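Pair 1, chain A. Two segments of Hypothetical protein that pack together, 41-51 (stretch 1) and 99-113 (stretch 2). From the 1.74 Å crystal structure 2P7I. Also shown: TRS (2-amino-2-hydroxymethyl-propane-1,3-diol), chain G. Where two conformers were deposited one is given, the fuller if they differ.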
# COMPACT_ATOMS: atom_id res chain seq x y z
N PHE A 41 -6.80 -21.94 14.57
CA PHE A 41 -6.53 -22.88 15.65
C PHE A 41 -6.87 -24.30 15.21
O PHE A 41 -7.87 -24.53 14.54
CB PHE A 41 -7.31 -22.56 16.91
CG PHE A 41 -6.74 -21.44 17.76
CD1 PHE A 41 -5.38 -21.27 17.96
CD2 PHE A 41 -7.61 -20.59 18.45
CE1 PHE A 41 -4.89 -20.25 18.80
CE2 PHE A 41 -7.14 -19.58 19.26
CZ PHE A 41 -5.78 -19.40 19.44
N ARG A 42 -5.98 -25.23 15.57
CA ARG A 42 -6.20 -26.65 15.38
C ARG A 42 -6.77 -27.28 16.64
O ARG A 42 -6.45 -26.86 17.75
CB ARG A 42 -4.85 -27.34 15.15
CG ARG A 42 -4.03 -26.82 14.01
CD ARG A 42 -4.49 -27.40 12.73
NE ARG A 42 -4.42 -28.84 12.85
CZ ARG A 42 -5.15 -29.70 12.15
NH1 ARG A 42 -6.03 -29.27 11.25
NH2 ARG A 42 -5.01 -31.00 12.38
N PRO A 43 -7.58 -28.33 16.49
CA PRO A 43 -8.03 -29.02 17.71
C PRO A 43 -6.84 -29.69 18.36
O PRO A 43 -5.90 -30.06 17.66
CB PRO A 43 -9.01 -30.08 17.19
CG PRO A 43 -8.62 -30.27 15.71
CD PRO A 43 -8.07 -28.96 15.25
N GLY A 44 -6.84 -29.79 19.68
CA GLY A 44 -5.78 -30.52 20.36
C GLY A 44 -5.20 -29.64 21.42
O GLY A 44 -5.92 -28.91 22.05
N ASN A 45 -3.88 -29.66 21.58
CA ASN A 45 -3.23 -28.91 22.65
C ASN A 45 -2.50 -27.66 22.13
O ASN A 45 -2.40 -27.43 20.94
CB ASN A 45 -2.27 -29.82 23.41
CG ASN A 45 -1.15 -30.34 22.55
OD1 ASN A 45 -1.05 -29.99 21.37
ND2 ASN A 45 -0.27 -31.14 23.13
N LEU A 46 -1.99 -26.86 23.05
CA LEU A 46 -1.27 -25.66 22.69
C LEU A 46 -0.01 -25.55 23.51
O LEU A 46 0.02 -25.93 24.68
CB LEU A 46 -2.15 -24.43 22.89
CG LEU A 46 -1.54 -23.07 22.52
CD1 LEU A 46 -2.55 -22.15 21.87
CD2 LEU A 46 -0.95 -22.43 23.76
N LEU A 47 1.05 -25.03 22.87
CA LEU A 47 2.29 -24.68 23.52
C LEU A 47 2.49 -23.16 23.40
O LEU A 47 2.46 -22.62 22.30
CB LEU A 47 3.46 -25.42 22.85
CG LEU A 47 4.90 -25.10 23.30
CD1 LEU A 47 5.23 -25.49 24.74
CD2 LEU A 47 5.91 -25.78 22.31
N GLU A 48 2.70 -22.49 24.53
CA GLU A 48 2.97 -21.05 24.57
C GLU A 48 4.43 -20.82 24.96
O GLU A 48 4.83 -21.06 26.11
CB GLU A 48 2.03 -20.30 25.51
CG GLU A 48 2.32 -18.80 25.55
CD GLU A 48 1.48 -18.00 26.55
OE1 GLU A 48 0.91 -18.58 27.50
OE2 GLU A 48 1.47 -16.77 26.40
N LEU A 49 5.22 -20.39 23.98
CA LEU A 49 6.63 -20.14 24.18
C LEU A 49 6.84 -18.71 24.63
O LEU A 49 6.46 -17.78 23.93
CB LEU A 49 7.39 -20.42 22.88
CG LEU A 49 7.41 -21.90 22.48
CD1 LEU A 49 7.95 -22.09 21.08
CD2 LEU A 49 8.21 -22.67 23.53
N GLY A 50 7.43 -18.54 25.80
CA GLY A 50 7.65 -17.21 26.40
C GLY A 50 6.41 -16.69 27.07
O GLY A 50 5.95 -15.61 26.75
N SER A 51 5.86 -17.45 28.00
CA SER A 51 4.54 -17.15 28.58
C SER A 51 4.60 -16.04 29.63
O SER A 51 3.56 -15.51 30.07
CB SER A 51 3.95 -18.42 29.18
OG SER A 51 4.94 -19.13 29.90
N GLN A 99 13.16 -29.56 27.25
CA GLN A 99 12.86 -30.91 26.85
C GLN A 99 11.37 -31.08 27.06
O GLN A 99 10.91 -31.16 28.19
CB GLN A 99 13.63 -31.90 27.71
CG GLN A 99 15.14 -31.75 27.60
CD GLN A 99 15.71 -32.50 26.41
OE1 GLN A 99 15.98 -33.71 26.50
NE2 GLN A 99 15.91 -31.80 25.28
N LEU A 100 10.60 -31.13 25.98
CA LEU A 100 9.16 -31.18 26.12
C LEU A 100 8.69 -32.62 25.98
O LEU A 100 9.25 -33.38 25.20
CB LEU A 100 8.48 -30.28 25.08
CG LEU A 100 8.96 -28.83 25.17
CD1 LEU A 100 8.15 -27.92 24.23
CD2 LEU A 100 8.91 -28.36 26.61
N PRO A 101 7.63 -32.98 26.70
CA PRO A 101 7.18 -34.36 26.74
C PRO A 101 6.45 -34.84 25.52
O PRO A 101 6.20 -36.03 25.38
CB PRO A 101 6.23 -34.37 27.94
CG PRO A 101 5.70 -32.99 28.01
CD PRO A 101 6.83 -32.10 27.57
N ARG A 102 6.13 -33.93 24.62
CA ARG A 102 5.08 -34.15 23.65
C ARG A 102 5.32 -33.23 22.44
O ARG A 102 6.20 -32.38 22.50
CB ARG A 102 3.77 -33.76 24.34
CG ARG A 102 2.52 -34.42 23.82
CD ARG A 102 1.49 -34.58 24.96
NE ARG A 102 1.39 -33.39 25.82
CZ ARG A 102 0.30 -32.62 25.97
NH1 ARG A 102 -0.84 -32.91 25.35
NH2 ARG A 102 0.34 -31.56 26.78
N ARG A 103 4.57 -33.44 21.37
CA ARG A 103 4.46 -32.47 20.30
C ARG A 103 3.10 -31.76 20.39
O ARG A 103 2.19 -32.24 21.07
CB ARG A 103 4.64 -33.13 18.94
CG ARG A 103 6.09 -33.53 18.67
CD ARG A 103 6.24 -34.08 17.28
NE ARG A 103 7.60 -33.87 16.76
CZ ARG A 103 8.63 -34.71 16.92
NH1 ARG A 103 8.50 -35.82 17.62
NH2 ARG A 103 9.81 -34.42 16.42
N TYR A 104 2.98 -30.62 19.71
CA TYR A 104 1.87 -29.70 19.93
C TYR A 104 1.15 -29.30 18.64
O TYR A 104 1.78 -29.07 17.58
CB TYR A 104 2.35 -28.47 20.70
CG TYR A 104 2.99 -28.88 22.00
CD1 TYR A 104 4.33 -29.26 22.03
CD2 TYR A 104 2.25 -28.99 23.18
CE1 TYR A 104 4.93 -29.67 23.21
CE2 TYR A 104 2.84 -29.41 24.37
CZ TYR A 104 4.19 -29.75 24.36
OH TYR A 104 4.83 -30.19 25.51
N ASP A 105 -0.17 -29.23 18.76
CA ASP A 105 -1.03 -28.93 17.62
C ASP A 105 -1.03 -27.45 17.26
O ASP A 105 -1.23 -27.09 16.11
CB ASP A 105 -2.45 -29.40 17.93
CG ASP A 105 -2.49 -30.88 18.19
OD1 ASP A 105 -2.21 -31.65 17.24
OD2 ASP A 105 -2.78 -31.27 19.35
N ASN A 106 -0.80 -26.61 18.27
CA ASN A 106 -0.76 -25.16 18.15
C ASN A 106 0.44 -24.67 18.95
O ASN A 106 0.60 -25.05 20.12
CB ASN A 106 -2.03 -24.51 18.74
CG ASN A 106 -3.31 -24.99 18.06
OD1 ASN A 106 -3.76 -24.41 17.06
ND2 ASN A 106 -3.92 -26.05 18.62
N ILE A 107 1.28 -23.84 18.34
CA ILE A 107 2.42 -23.23 19.07
C ILE A 107 2.33 -21.73 18.94
O ILE A 107 2.14 -21.23 17.83
CB ILE A 107 3.78 -23.76 18.57
CG1 ILE A 107 3.82 -25.29 18.79
CG2 ILE A 107 4.93 -23.04 19.33
CD1 ILE A 107 5.12 -25.99 18.31
N VAL A 108 2.38 -21.02 20.06
CA VAL A 108 2.25 -19.58 20.05
C VAL A 108 3.60 -18.96 20.37
O VAL A 108 4.20 -19.29 21.39
CB VAL A 108 1.16 -19.08 21.05
CG1 VAL A 108 1.25 -17.54 21.21
CG2 VAL A 108 -0.23 -19.51 20.58
N LEU A 109 4.09 -18.11 19.45
CA LEU A 109 5.32 -17.33 19.69
C LEU A 109 5.07 -15.86 19.33
O LEU A 109 5.27 -15.42 18.19
CB LEU A 109 6.51 -17.92 18.92
CG LEU A 109 7.91 -17.45 19.28
CD1 LEU A 109 8.42 -17.93 20.68
CD2 LEU A 109 8.91 -17.84 18.14
N THR A 110 4.53 -15.14 20.31
CA THR A 110 4.10 -13.75 20.08
C THR A 110 4.98 -12.81 20.85
O THR A 110 5.11 -12.92 22.07
CB THR A 110 2.62 -13.47 20.46
OG1 THR A 110 2.33 -13.89 21.81
CG2 THR A 110 1.70 -14.17 19.49
N HIS A 111 5.60 -11.89 20.10
CA HIS A 111 6.52 -10.91 20.65
C HIS A 111 7.61 -11.51 21.51
O HIS A 111 7.94 -11.01 22.58
CB HIS A 111 5.74 -9.83 21.42
CG HIS A 111 4.89 -8.98 20.52
ND1 HIS A 111 4.64 -7.65 20.79
CD2 HIS A 111 4.33 -9.23 19.32
CE1 HIS A 111 3.89 -7.14 19.82
NE2 HIS A 111 3.71 -8.07 18.91
N VAL A 112 8.20 -12.58 21.01
CA VAL A 112 9.32 -13.23 21.65
C VAL A 112 10.54 -13.34 20.69
O VAL A 112 11.68 -13.15 21.13
CB VAL A 112 8.92 -14.66 22.12
CG1 VAL A 112 10.15 -15.48 22.57
CG2 VAL A 112 7.80 -14.62 23.18
N LEU A 113 10.30 -13.64 19.40
CA LEU A 113 11.42 -13.94 18.45
C LEU A 113 12.46 -12.80 18.33
O LEU A 113 13.67 -13.05 18.16
CB LEU A 113 10.91 -14.35 17.07
CG LEU A 113 11.98 -14.92 16.14
CD1 LEU A 113 12.45 -16.29 16.64
CD2 LEU A 113 11.45 -14.93 14.68
C TRS G . 3.82 -12.98 25.45
C1 TRS G . 2.95 -14.04 24.76
C2 TRS G . 5.28 -13.04 25.00
C3 TRS G . 3.83 -13.07 27.00
N TRS G . 3.27 -11.69 24.97
O1 TRS G . 3.18 -15.40 25.09
O2 TRS G . 5.89 -11.75 25.08
O3 TRS G . 2.63 -12.65 27.64
O HOH W 1 4.46 -16.47 22.90

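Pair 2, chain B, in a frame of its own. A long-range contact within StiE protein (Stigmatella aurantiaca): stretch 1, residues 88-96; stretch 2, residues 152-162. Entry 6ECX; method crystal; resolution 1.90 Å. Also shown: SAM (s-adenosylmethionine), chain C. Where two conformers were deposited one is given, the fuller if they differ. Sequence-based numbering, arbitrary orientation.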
# COMPACT_ATOMS: atom_id res chain seq x y z
N ALA B 88 -8.90 -7.67 -18.54
CA ALA B 88 -10.31 -7.94 -18.29
C ALA B 88 -11.00 -6.79 -17.57
O ALA B 88 -12.23 -6.74 -17.54
CB ALA B 88 -10.45 -9.22 -17.45
N ILE B 89 -10.25 -5.90 -17.02
CA ILE B 89 -10.74 -4.82 -16.18
C ILE B 89 -10.90 -3.57 -17.03
O ILE B 89 -10.20 -3.38 -18.03
CB ILE B 89 -9.73 -4.65 -15.02
CG1 ILE B 89 -10.04 -5.72 -13.96
CG2 ILE B 89 -9.70 -3.23 -14.45
CD1 ILE B 89 -8.92 -5.96 -13.03
N LYS B 90 -11.87 -2.73 -16.66
CA LYS B 90 -12.09 -1.46 -17.33
C LYS B 90 -11.72 -0.26 -16.46
O LYS B 90 -10.96 0.60 -16.91
CB LYS B 90 -13.54 -1.33 -17.78
CG LYS B 90 -13.83 -0.04 -18.53
CD LYS B 90 -12.87 0.15 -19.70
CE LYS B 90 -13.28 1.30 -20.60
NZ LYS B 90 -12.52 1.24 -21.89
N ASN B 91 -12.22 -0.19 -15.22
CA ASN B 91 -12.17 1.02 -14.40
C ASN B 91 -11.42 0.73 -13.10
O ASN B 91 -11.69 -0.29 -12.45
CB ASN B 91 -13.59 1.50 -14.09
CG ASN B 91 -14.40 1.78 -15.36
OD1 ASN B 91 -14.07 2.68 -16.12
ND2 ASN B 91 -15.46 1.01 -15.59
N VAL B 92 -10.52 1.65 -12.71
CA VAL B 92 -9.64 1.50 -11.56
C VAL B 92 -9.81 2.70 -10.63
O VAL B 92 -9.88 3.85 -11.10
CB VAL B 92 -8.15 1.38 -11.98
CG1 VAL B 92 -7.21 1.16 -10.74
CG2 VAL B 92 -7.95 0.27 -13.04
N MET B 93 -9.85 2.46 -9.32
CA MET B 93 -9.87 3.52 -8.31
C MET B 93 -8.68 3.35 -7.39
O MET B 93 -8.50 2.27 -6.81
CB MET B 93 -11.16 3.47 -7.49
CG MET B 93 -11.28 4.55 -6.41
SD MET B 93 -11.59 6.16 -7.18
CE MET B 93 -10.48 7.19 -6.17
N ASP B 94 -7.87 4.41 -7.22
CA ASP B 94 -6.76 4.43 -6.25
C ASP B 94 -7.14 5.37 -5.12
O ASP B 94 -7.14 6.60 -5.31
CB ASP B 94 -5.46 4.89 -6.92
CG ASP B 94 -4.25 4.85 -5.97
OD1 ASP B 94 -4.41 4.87 -4.73
OD2 ASP B 94 -3.11 4.79 -6.49
N PHE B 95 -7.48 4.83 -3.94
CA PHE B 95 -8.06 5.72 -2.95
C PHE B 95 -7.02 6.42 -2.07
O PHE B 95 -7.40 7.13 -1.14
CB PHE B 95 -9.12 4.99 -2.09
CG PHE B 95 -8.62 3.84 -1.28
CD1 PHE B 95 -8.07 4.04 -0.03
CD2 PHE B 95 -8.78 2.53 -1.73
CE1 PHE B 95 -7.67 2.97 0.76
CE2 PHE B 95 -8.39 1.45 -0.95
CZ PHE B 95 -7.83 1.67 0.29
N GLY B 96 -5.74 6.30 -2.39
CA GLY B 96 -4.72 7.13 -1.77
C GLY B 96 -3.53 7.22 -2.69
O GLY B 96 -2.51 6.57 -2.46
N ASP B 152 -17.69 10.25 -1.76
CA ASP B 152 -17.96 9.09 -2.61
C ASP B 152 -16.97 9.04 -3.77
O ASP B 152 -16.63 10.07 -4.36
CB ASP B 152 -19.38 9.14 -3.15
CG ASP B 152 -20.39 8.58 -2.17
OD1 ASP B 152 -19.98 8.22 -1.04
OD2 ASP B 152 -21.58 8.48 -2.53
N PHE B 153 -16.48 7.84 -4.06
CA PHE B 153 -15.71 7.64 -5.27
C PHE B 153 -16.58 8.01 -6.48
O PHE B 153 -17.81 7.90 -6.43
CB PHE B 153 -15.23 6.20 -5.36
CG PHE B 153 -14.34 5.80 -4.21
CD1 PHE B 153 -13.31 6.64 -3.79
CD2 PHE B 153 -14.53 4.59 -3.54
CE1 PHE B 153 -12.48 6.28 -2.73
CE2 PHE B 153 -13.71 4.23 -2.48
CZ PHE B 153 -12.67 5.07 -2.08
N PRO B 154 -15.97 8.50 -7.57
CA PRO B 154 -16.74 9.12 -8.66
C PRO B 154 -17.05 8.17 -9.81
O PRO B 154 -16.82 8.49 -10.98
CB PRO B 154 -15.83 10.26 -9.11
CG PRO B 154 -14.45 9.72 -8.90
CD PRO B 154 -14.53 8.78 -7.70
N GLY B 155 -17.56 6.99 -9.49
CA GLY B 155 -17.87 6.02 -10.51
C GLY B 155 -18.02 4.63 -9.93
O GLY B 155 -18.05 4.44 -8.70
N MET B 156 -18.09 3.66 -10.83
CA MET B 156 -18.25 2.25 -10.49
C MET B 156 -17.05 1.50 -11.06
O MET B 156 -16.80 1.57 -12.27
CB MET B 156 -19.58 1.72 -11.04
CG MET B 156 -19.90 0.29 -10.65
SD MET B 156 -20.06 0.06 -8.87
CE MET B 156 -21.51 1.05 -8.53
N TYR B 157 -16.31 0.81 -10.19
CA TYR B 157 -14.98 0.32 -10.53
C TYR B 157 -14.92 -1.21 -10.56
O TYR B 157 -15.74 -1.90 -9.95
CB TYR B 157 -13.95 0.88 -9.53
CG TYR B 157 -13.96 2.38 -9.59
CD1 TYR B 157 -13.25 3.06 -10.58
CD2 TYR B 157 -14.74 3.13 -8.71
CE1 TYR B 157 -13.31 4.46 -10.69
CE2 TYR B 157 -14.79 4.52 -8.80
CZ TYR B 157 -14.06 5.18 -9.78
OH TYR B 157 -14.11 6.54 -9.86
N ASP B 158 -13.94 -1.71 -11.31
CA ASP B 158 -13.62 -3.13 -11.37
C ASP B 158 -12.45 -3.49 -10.49
O ASP B 158 -12.36 -4.64 -10.04
CB ASP B 158 -13.27 -3.52 -12.81
CG ASP B 158 -14.40 -3.22 -13.78
OD1 ASP B 158 -15.57 -3.28 -13.37
OD2 ASP B 158 -14.10 -2.94 -14.95
N LEU B 159 -11.58 -2.52 -10.20
CA LEU B 159 -10.39 -2.76 -9.39
C LEU B 159 -10.17 -1.54 -8.52
O LEU B 159 -10.32 -0.41 -9.00
CB LEU B 159 -9.16 -3.01 -10.28
CG LEU B 159 -7.74 -3.01 -9.66
CD1 LEU B 159 -7.55 -4.23 -8.75
CD2 LEU B 159 -6.67 -3.03 -10.78
N VAL B 160 -9.88 -1.76 -7.23
CA VAL B 160 -9.60 -0.69 -6.27
C VAL B 160 -8.24 -0.94 -5.63
O VAL B 160 -7.93 -2.07 -5.24
CB VAL B 160 -10.70 -0.59 -5.19
CG1 VAL B 160 -10.35 0.50 -4.15
CG2 VAL B 160 -12.07 -0.26 -5.79
N LEU B 161 -7.43 0.12 -5.52
CA LEU B 161 -6.06 0.04 -5.02
C LEU B 161 -5.96 0.84 -3.73
O LEU B 161 -6.43 1.99 -3.66
CB LEU B 161 -5.03 0.60 -6.02
CG LEU B 161 -5.08 0.28 -7.51
CD1 LEU B 161 -3.93 0.98 -8.24
CD2 LEU B 161 -4.99 -1.21 -7.74
N GLY B 162 -5.33 0.24 -2.71
CA GLY B 162 -5.00 0.97 -1.49
C GLY B 162 -3.68 0.47 -0.97
O GLY B 162 -3.64 -0.49 -0.19
N SAM C . -0.40 4.61 -2.69
CA SAM C . 0.68 5.55 -2.95
C SAM C . 1.99 4.81 -3.19
O SAM C . 2.07 3.62 -2.91
OXT SAM C . 2.99 5.37 -3.67
CB SAM C . 0.82 6.51 -1.79
CG SAM C . 0.91 5.85 -0.42
SD SAM C . 1.28 7.09 0.85
CE SAM C . 2.22 6.09 2.04
C5' SAM C . -0.33 7.37 1.61
C4' SAM C . -1.29 8.14 0.70
O4' SAM C . -2.63 8.10 1.17
C3' SAM C . -0.97 9.62 0.51
O3' SAM C . -1.08 9.87 -0.88
C2' SAM C . -2.09 10.36 1.23
O2' SAM C . -2.42 11.61 0.66
C1' SAM C . -3.24 9.38 1.04
N9 SAM C . -4.36 9.49 2.00
C8 SAM C . -4.27 9.41 3.37
N7 SAM C . -5.52 9.53 3.88
C5 SAM C . -6.40 9.68 2.87
C6 SAM C . -7.78 9.84 2.83
N6 SAM C . -8.50 9.87 3.95
N1 SAM C . -8.43 9.98 1.61
C2 SAM C . -7.71 9.94 0.44
N3 SAM C . -6.34 9.78 0.49
C4 SAM C . -5.69 9.66 1.68
O HOH W 2 -16.67 -0.81 -13.94

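Both pairs set two short parallel strands side by side, axes 4.6 Å apart at closest approach and crossing at -16° in pair 1 and -19° in pair 2; fourteen central residues superpose to 0.6 Å. The register is the same. A:Leu47 bridges A:Ile107 where B:Met93 bridges B:Val160, and A:Glu48 bridges A:Val108 where B:Asp94 bridges B:Leu161. The hydrogen-bond ladder repeats rung for rung: A:Leu47 N gives to A:Asn106 O (2.8 Å), A:Val108 N to A:Leu47 O (2.8 Å) and A:Leu49 N to A:Val108 O (3.0 Å), while B:Met93 N gives to B:Leu159 O (2.9 Å), B:Leu161 N to B:Met93 O (2.7 Å) and B:Phe95 N to B:Leu161 O (3.0 Å). The first rule is that the same backbone ladder carries different side chains in the two pairs.

The second rule lies at the corner before the second strand, where A:Asp105 matches B:Asp158, both in the m rotamer. Each carboxylate accepts from the backbone of the first stretch. A:Asn45 N reaches A:Asp105 OD2 at 3.0 Å; the matched B:Asn91 N makes only a weak bond to B:Asp158 OD2, at 3.3 Å, and the shorter one, 2.8 Å, comes to B:Asp158 OD2 from B:Lys90 N, one residue earlier. The backbone NH of the aspartate is also satisfied in both, by different acceptors. A:Asn45, in the p rotamer, offers its side chain, A:Asp105 N to A:Asn45 OD1 being 2.9 Å. B:Asn91, in the m rotamer, offers its main-chain O, B:Asp158 N to B:Asn91 O being 2.9 Å, and its side-chain ND2 is linked through a water to B:Met156 O and B:Asp158 OD1.

On the face carrying A:Leu47 and B:Met93, the matched tyrosines A:Tyr104 and B:Tyr157 provide a floor. A:Leu47 CB lies 3.9 Å from the centroid of the A:Tyr104 ring, and B:Met93 CB lies 3.6 Å from that of B:Tyr157, each over the ring face. Beyond this shared step the solutions part. Leucine extends to A:Leu100, CD2 to CD1 at 3.6 Å; the longer methionine reaches B:Phe153, CE to CD1 at 3.7 Å, with its CG over that ring's face.

Two residues on, bulk is divided differently between the stretches. A:Leu49 meets A:Leu109, CB to CD1 at 3.5 Å. In pair 2 the larger B:Phe95 faces B:Gly162, with CZ 3.4 Å from B:Gly162 CA, and a CB on that glycine would fall 2.1 Å from B:Phe95 CZ. A large ring just past the end of the first strand thus lies against bare backbone in the second.

The opposite face differs most at A:Asn106, matched by B:Leu159. The asparagine clamps the loop, accepting from A:Arg42 N at OD1 (2.8 Å) and giving from ND2 to A:Arg42 O (2.8 Å) and A:Asn45 O (3.1 Å). The leucine packs instead, its CD2 4.2 Å from B:Val92 CG2 and its CB 4.0 Å from B:Ile89 CD1. One site therefore serves either as a polar clasp or as an apolar filler on nearly the same backbone.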